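Local coordinates for protein thiamine pyrophosphokinase (Saccharomyces cerevisiae, PDB 1IG0) that transfers a pyrophosphate group from ATP to thiamine, making thiamine diphosphate and AMP as a homodimer, at residues R86-L98 / Y108-Q122. Sequence-based numbering, arbitrary orientation.
Sequences RIKYLPNYIIGDL and YYRKNKVTIIKQTTQ. With VIB (3-(4-amino-2-methyl-pyrimidin-5-ylmethyl)-5-(2-hydroxy-ethyl)-4-methyl-thiazol-3-ium), chain D.
Tyr108 lays its ring against the aliphatic part of Arg86, with CD of Arg86 3.3 Å from CZ of Tyr108. Tyr108 CG stands anti to the backbone N (chi1 177°), which carries the ring across to helix 83-88. A serine here would probably leave the Arg86 methylenes without their aromatic partner. Tyr109 has Pro91 CG over one ring face and Leu90 CD2 at its edge. Pro91 CD touches Tyr109 CE2 at 3.7 Å. Ile94 CD1 also reaches the ring, 3.7 Å from Tyr109 CD1. The Tyr109 hydroxyl donates to a water that donates to Arg86 O and Tyr89 O. Lys113, with positive phi, ends the helix in a Schellman motif. Val114 then fits its two methyls against Pro91 and Ile94. This is a right-handed beta-alpha-beta crossover: strand 115-118 runs parallel to strand 93-96 at the sheet edge. Thr115 CG2 lies beside Tyr93 CD2. Ile117 N gives Ile94 O a nearly straight 2.8 Å bond (171°), and Ile117 O accepts from Gly96 N. Gln119 N bonds to Gly96 O from above the carbonyl plane. Gln122 O accepts from VIB N4A, the thiamine amino group, at 3.0 Å. Trp270 of the second subunit packs on Gln122.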
loop_
_atom_site.group_PDB
_atom_site.type_symbol
_atom_site.label_atom_id
_atom_site.label_comp_id
_atom_site.label_asym_id
_atom_site.label_seq_id
_atom_site.Cartn_x
_atom_site.Cartn_y
_atom_site.Cartn_z
ATOM N N ARG B 86 -7.969 16.214 25.186
ATOM C CA ARG B 86 -7.996 16.895 23.898
ATOM C C ARG B 86 -7.183 18.183 23.973
ATOM O O ARG B 86 -6.403 18.486 23.072
ATOM C CB ARG B 86 -9.433 17.216 23.488
ATOM C CG ARG B 86 -9.529 18.117 22.268
ATOM C CD ARG B 86 -10.967 18.498 21.978
ATOM N NE ARG B 86 -11.687 17.457 21.257
ATOM C CZ ARG B 86 -13.006 17.439 21.104
ATOM N NH1 ARG B 86 -13.750 18.404 21.630
ATOM N NH2 ARG B 86 -13.580 16.467 20.409
ATOM N N ILE B 87 -7.373 18.937 25.051
ATOM C CA ILE B 87 -6.648 20.185 25.251
ATOM C C ILE B 87 -5.176 19.889 25.519
ATOM O O ILE B 87 -4.299 20.688 25.195
ATOM C CB ILE B 87 -7.238 20.988 26.439
ATOM C CG1 ILE B 87 -8.503 21.720 25.989
ATOM C CG2 ILE B 87 -6.215 21.981 26.975
ATOM C CD1 ILE B 87 -8.254 22.767 24.917
ATOM N N LYS B 88 -4.918 18.729 26.111
ATOM C CA LYS B 88 -3.557 18.317 26.422
ATOM C C LYS B 88 -2.798 17.928 25.158
ATOM O O LYS B 88 -1.574 18.046 25.100
ATOM C CB LYS B 88 -3.573 17.134 27.393
ATOM C CG LYS B 88 -2.204 16.522 27.656
ATOM C CD LYS B 88 -2.292 15.359 28.632
ATOM C CE LYS B 88 -0.947 14.663 28.792
ATOM N NZ LYS B 88 0.111 15.588 29.286
ATOM N N TYR B 89 -3.525 17.472 24.145
ATOM C CA TYR B 89 -2.890 17.054 22.904
ATOM C C TYR B 89 -3.177 17.940 21.699
ATOM O O TYR B 89 -3.680 17.479 20.672
ATOM C CB TYR B 89 -3.262 15.600 22.602
ATOM C CG TYR B 89 -2.785 14.656 23.680
ATOM C CD1 TYR B 89 -3.628 14.259 24.716
ATOM C CD2 TYR B 89 -1.465 14.213 23.702
ATOM C CE1 TYR B 89 -3.164 13.446 25.751
ATOM C CE2 TYR B 89 -0.990 13.407 24.727
ATOM C CZ TYR B 89 -1.842 13.027 25.749
ATOM O OH TYR B 89 -1.369 12.237 26.771
ATOM N N LEU B 90 -2.844 19.219 21.835
ATOM C CA LEU B 90 -3.035 20.184 20.761
ATOM C C LEU B 90 -1.828 20.112 19.832
ATOM O O LEU B 90 -0.689 20.048 20.292
ATOM C CB LEU B 90 -3.132 21.604 21.331
ATOM C CG LEU B 90 -4.296 21.949 22.263
ATOM C CD1 LEU B 90 -4.066 23.320 22.876
ATOM C CD2 LEU B 90 -5.603 21.923 21.490
ATOM N N PRO B 91 -2.059 20.108 18.513
ATOM C CA PRO B 91 -0.934 20.048 17.576
ATOM C C PRO B 91 -0.258 21.416 17.509
ATOM O O PRO B 91 -0.882 22.434 17.818
ATOM C CB PRO B 91 -1.609 19.674 16.262
ATOM C CG PRO B 91 -2.917 20.387 16.366
ATOM C CD PRO B 91 -3.345 20.102 17.793
ATOM N N ASN B 92 1.011 21.446 17.117
ATOM C CA ASN B 92 1.721 22.713 17.016
ATOM C C ASN B 92 1.306 23.442 15.744
ATOM O O ASN B 92 1.132 24.659 15.750
ATOM C CB ASN B 92 3.237 22.500 17.021
ATOM C CG ASN B 92 3.738 21.895 18.317
ATOM O OD1 ASN B 92 3.849 20.677 18.444
ATOM N ND2 ASN B 92 4.032 22.746 19.294
ATOM N N TYR B 93 1.149 22.691 14.657
ATOM C CA TYR B 93 0.744 23.271 13.379
ATOM C C TYR B 93 -0.337 22.458 12.674
ATOM O O TYR B 93 -0.485 21.256 12.894
ATOM C CB TYR B 93 1.916 23.352 12.395
ATOM C CG TYR B 93 3.111 24.174 12.807
ATOM C CD1 TYR B 93 4.207 23.583 13.432
ATOM C CD2 TYR B 93 3.176 25.535 12.507
ATOM C CE1 TYR B 93 5.346 24.322 13.740
ATOM C CE2 TYR B 93 4.308 26.285 12.811
ATOM C CZ TYR B 93 5.391 25.672 13.424
ATOM O OH TYR B 93 6.523 26.401 13.702
ATOM N N ILE B 94 -1.077 23.147 11.814
ATOM C CA ILE B 94 -2.102 22.553 10.967
ATOM C C ILE B 94 -1.827 23.255 9.643
ATOM O O ILE B 94 -1.861 24.486 9.573
ATOM C CB ILE B 94 -3.535 22.890 11.418
ATOM C CG1 ILE B 94 -3.844 22.209 12.751
ATOM C CG2 ILE B 94 -4.524 22.430 10.356
ATOM C CD1 ILE B 94 -5.267 22.458 13.244
ATOM N N ILE B 95 -1.528 22.487 8.602
ATOM C CA ILE B 95 -1.226 23.088 7.312
ATOM C C ILE B 95 -1.872 22.341 6.149
ATOM O O ILE B 95 -1.994 21.116 6.170
ATOM C CB ILE B 95 0.307 23.167 7.108
ATOM C CG1 ILE B 95 0.632 23.978 5.854
ATOM C CG2 ILE B 95 0.892 21.767 7.029
ATOM C CD1 ILE B 95 2.106 24.313 5.714
ATOM N N GLY B 96 -2.291 23.102 5.143
ATOM C CA GLY B 96 -2.936 22.535 3.970
ATOM C C GLY B 96 -3.860 23.581 3.373
ATOM O O GLY B 96 -3.833 24.734 3.807
ATOM N N ASP B 97 -4.676 23.208 2.388
ATOM C CA ASP B 97 -5.587 24.177 1.783
ATOM C C ASP B 97 -6.736 24.489 2.741
ATOM O O ASP B 97 -7.421 25.500 2.599
ATOM C CB ASP B 97 -6.111 23.671 0.429
ATOM C CG ASP B 97 -7.013 22.464 0.554
ATOM O OD1 ASP B 97 -6.808 21.498 -0.210
ATOM O OD2 ASP B 97 -7.934 22.483 1.396
ATOM N N LEU B 98 -6.935 23.601 3.713
ATOM C CA LEU B 98 -7.949 23.764 4.754
ATOM C C LEU B 98 -9.427 23.649 4.381
ATOM O O LEU B 98 -10.289 23.904 5.222
ATOM C CB LEU B 98 -7.733 25.100 5.472
ATOM C CG LEU B 98 -6.295 25.443 5.871
ATOM C CD1 LEU B 98 -6.289 26.744 6.658
ATOM C CD2 LEU B 98 -5.694 24.313 6.695
ATOM N N TYR B 108 -12.087 25.501 16.995
ATOM C CA TYR B 108 -11.535 24.943 18.225
ATOM C C TYR B 108 -10.020 25.100 18.333
ATOM O O TYR B 108 -9.507 25.557 19.354
ATOM C CB TYR B 108 -11.886 23.459 18.342
ATOM C CG TYR B 108 -11.281 22.801 19.562
ATOM C CD1 TYR B 108 -11.806 23.027 20.834
ATOM C CD2 TYR B 108 -10.161 21.978 19.450
ATOM C CE1 TYR B 108 -11.231 22.450 21.965
ATOM C CE2 TYR B 108 -9.576 21.397 20.574
ATOM C CZ TYR B 108 -10.116 21.637 21.828
ATOM O OH TYR B 108 -9.542 21.062 22.938
ATOM N N TYR B 109 -9.306 24.714 17.283
ATOM C CA TYR B 109 -7.852 24.804 17.292
ATOM C C TYR B 109 -7.337 26.225 17.148
ATOM O O TYR B 109 -6.276 26.561 17.678
ATOM C CB TYR B 109 -7.262 23.903 16.205
ATOM C CG TYR B 109 -7.319 22.440 16.579
ATOM C CD1 TYR B 109 -7.821 21.486 15.695
ATOM C CD2 TYR B 109 -6.889 22.012 17.835
ATOM C CE1 TYR B 109 -7.897 20.141 16.055
ATOM C CE2 TYR B 109 -6.957 20.674 18.203
ATOM C CZ TYR B 109 -7.464 19.744 17.311
ATOM O OH TYR B 109 -7.549 18.423 17.682
ATOM N N ARG B 110 -8.080 27.067 16.440
ATOM C CA ARG B 110 -7.651 28.445 16.284
ATOM C C ARG B 110 -7.766 29.131 17.637
ATOM O O ARG B 110 -6.865 29.859 18.056
ATOM C CB ARG B 110 -8.515 29.193 15.271
ATOM C CG ARG B 110 -7.836 30.459 14.786
ATOM C CD ARG B 110 -8.746 31.380 13.999
ATOM N NE ARG B 110 -7.965 32.383 13.275
ATOM C CZ ARG B 110 -7.007 33.128 13.823
ATOM N NH1 ARG B 110 -6.704 32.990 15.108
ATOM N NH2 ARG B 110 -6.340 34.003 13.084
ATOM N N LYS B 111 -8.882 28.889 18.317
ATOM C CA LYS B 111 -9.123 29.481 19.627
ATOM C C LYS B 111 -8.026 29.050 20.595
ATOM O O LYS B 111 -7.591 29.833 21.439
ATOM C CB LYS B 111 -10.485 29.039 20.172
ATOM C CG LYS B 111 -11.258 30.147 20.876
ATOM C CD LYS B 111 -12.153 29.602 21.984
ATOM C CE LYS B 111 -13.156 28.572 21.478
ATOM N NZ LYS B 111 -14.170 29.159 20.562
ATOM N N ASN B 112 -7.578 27.804 20.466
ATOM C CA ASN B 112 -6.531 27.276 21.337
ATOM C C ASN B 112 -5.113 27.578 20.853
ATOM O O ASN B 112 -4.160 26.875 21.189
ATOM C CB ASN B 112 -6.726 25.773 21.540
ATOM C CG ASN B 112 -7.833 25.466 22.533
ATOM O OD1 ASN B 112 -7.718 25.774 23.719
ATOM N ND2 ASN B 112 -8.917 24.866 22.051
ATOM N N LYS B 113 -4.998 28.633 20.054
ATOM C CA LYS B 113 -3.726 29.121 19.531
ATOM C C LYS B 113 -2.845 28.194 18.699
ATOM O O LYS B 113 -1.623 28.344 18.692
ATOM C CB LYS B 113 -2.899 29.696 20.683
ATOM C CG LYS B 113 -3.659 30.701 21.536
ATOM C CD LYS B 113 -4.280 31.797 20.682
ATOM C CE LYS B 113 -5.086 32.766 21.532
ATOM N NZ LYS B 113 -5.744 33.815 20.706
ATOM N N VAL B 114 -3.444 27.239 17.997
ATOM C CA VAL B 114 -2.651 26.358 17.147
ATOM C C VAL B 114 -2.265 27.186 15.927
ATOM O O VAL B 114 -3.089 27.927 15.395
ATOM C CB VAL B 114 -3.458 25.129 16.671
ATOM C CG1 VAL B 114 -2.680 24.381 15.590
ATOM C CG2 VAL B 114 -3.739 24.207 17.845
ATOM N N THR B 115 -1.015 27.078 15.491
ATOM C CA THR B 115 -0.575 27.833 14.327
ATOM C C THR B 115 -1.119 27.157 13.075
ATOM O O THR B 115 -0.633 26.104 12.664
ATOM C CB THR B 115 0.961 27.901 14.240
ATOM O OG1 THR B 115 1.477 28.544 15.413
ATOM C CG2 THR B 115 1.392 28.688 13.007
ATOM N N ILE B 116 -2.139 27.768 12.482
ATOM C CA ILE B 116 -2.766 27.228 11.285
ATOM C C ILE B 116 -2.268 27.966 10.051
ATOM O O ILE B 116 -2.371 29.190 9.964
ATOM C CB ILE B 116 -4.301 27.342 11.378
ATOM C CG1 ILE B 116 -4.790 26.639 12.650
ATOM C CG2 ILE B 116 -4.946 26.715 10.151
ATOM C CD1 ILE B 116 -6.276 26.764 12.904
ATOM N N ILE B 117 -1.724 27.213 9.100
ATOM C CA ILE B 117 -1.181 27.784 7.873
ATOM C C ILE B 117 -1.906 27.268 6.637
ATOM O O ILE B 117 -2.006 26.061 6.418
ATOM C CB ILE B 117 0.322 27.452 7.731
ATOM C CG1 ILE B 117 1.084 27.966 8.955
ATOM C CG2 ILE B 117 0.876 28.070 6.454
ATOM C CD1 ILE B 117 2.528 27.525 9.003
ATOM N N LYS B 118 -2.403 28.197 5.828
ATOM C CA LYS B 118 -3.119 27.848 4.610
ATOM C C LYS B 118 -2.193 27.901 3.395
ATOM O O LYS B 118 -1.426 28.848 3.225
ATOM C CB LYS B 118 -4.308 28.798 4.415
ATOM C CG LYS B 118 -5.167 28.523 3.182
ATOM C CD LYS B 118 -6.472 29.309 3.257
ATOM C CE LYS B 118 -7.343 29.104 2.025
ATOM N NZ LYS B 118 -6.768 29.754 0.818
ATOM N N GLN B 119 -2.264 26.859 2.572
ATOM C CA GLN B 119 -1.472 26.747 1.348
ATOM C C GLN B 119 -2.415 26.168 0.298
ATOM O O GLN B 119 -2.871 25.032 0.425
ATOM C CB GLN B 119 -0.272 25.820 1.566
ATOM C CG GLN B 119 0.794 26.401 2.488
ATOM C CD GLN B 119 1.583 27.523 1.836
ATOM O OE1 GLN B 119 2.546 27.279 1.106
ATOM N NE2 GLN B 119 1.170 28.760 2.084
ATOM N N THR B 120 -2.699 26.948 -0.740
ATOM C CA THR B 120 -3.640 26.537 -1.778
ATOM C C THR B 120 -3.106 25.765 -2.982
ATOM O O THR B 120 -3.889 25.181 -3.731
ATOM C CB THR B 120 -4.400 27.757 -2.330
ATOM O OG1 THR B 120 -3.489 28.604 -3.042
ATOM C CG2 THR B 120 -5.028 28.552 -1.197
ATOM N N THR B 121 -1.792 25.753 -3.180
ATOM C CA THR B 121 -1.231 25.061 -4.337
ATOM C C THR B 121 -1.677 23.609 -4.453
ATOM O O THR B 121 -1.631 22.849 -3.486
ATOM C CB THR B 121 0.310 25.090 -4.336
ATOM O OG1 THR B 121 0.794 24.499 -5.548
ATOM C CG2 THR B 121 0.864 24.321 -3.143
ATOM N N GLN B 122 -2.116 23.236 -5.650
ATOM C CA GLN B 122 -2.557 21.877 -5.917
ATOM C C GLN B 122 -1.460 21.118 -6.656
ATOM O O GLN B 122 -1.724 20.109 -7.307
ATOM C CB GLN B 122 -3.835 21.883 -6.760
ATOM C CG GLN B 122 -5.055 22.445 -6.048
ATOM C CD GLN B 122 -5.293 21.789 -4.702
ATOM O OE1 GLN B 122 -4.865 22.298 -3.665
ATOM N NE2 GLN B 122 -5.966 20.644 -4.713
HETATM C CM2 VIB D . 0.689 15.388 -12.960
HETATM N N4A VIB D . -1.041 18.908 -9.928
HETATM C CM4 VIB D . -4.662 17.796 -6.396
HETATM O O1 VIB D . -2.183 16.003 -2.607
HETATM C C7 VIB D . -3.437 16.622 -2.902
HETATM C C6 VIB D . -3.194 17.925 -3.702
HETATM C C2 VIB D . -1.187 16.993 -6.908
HETATM S S1 VIB D . -0.783 17.192 -5.177
HETATM C C5 VIB D . -2.540 17.578 -5.035
HETATM C C4 VIB D . -3.173 17.513 -6.233
HETATM N N3 VIB D . -2.395 17.197 -7.205
HETATM C C7A VIB D . -2.858 17.060 -8.616
HETATM C C4A VIB D . -1.068 17.567 -10.360
HETATM N N3A VIB D . -0.214 17.158 -11.405
HETATM C C2A VIB D . -0.223 15.826 -11.847
HETATM N N1A VIB D . -1.091 14.901 -11.240
HETATM C C6A VIB D . -1.948 15.303 -10.194
HETATM C C5A VIB D . -1.942 16.636 -9.747
HETATM O O HOH W 1 -6.355 18.110 20.288
HETATM O O HOH W 2 1.215 26.719 17.839
#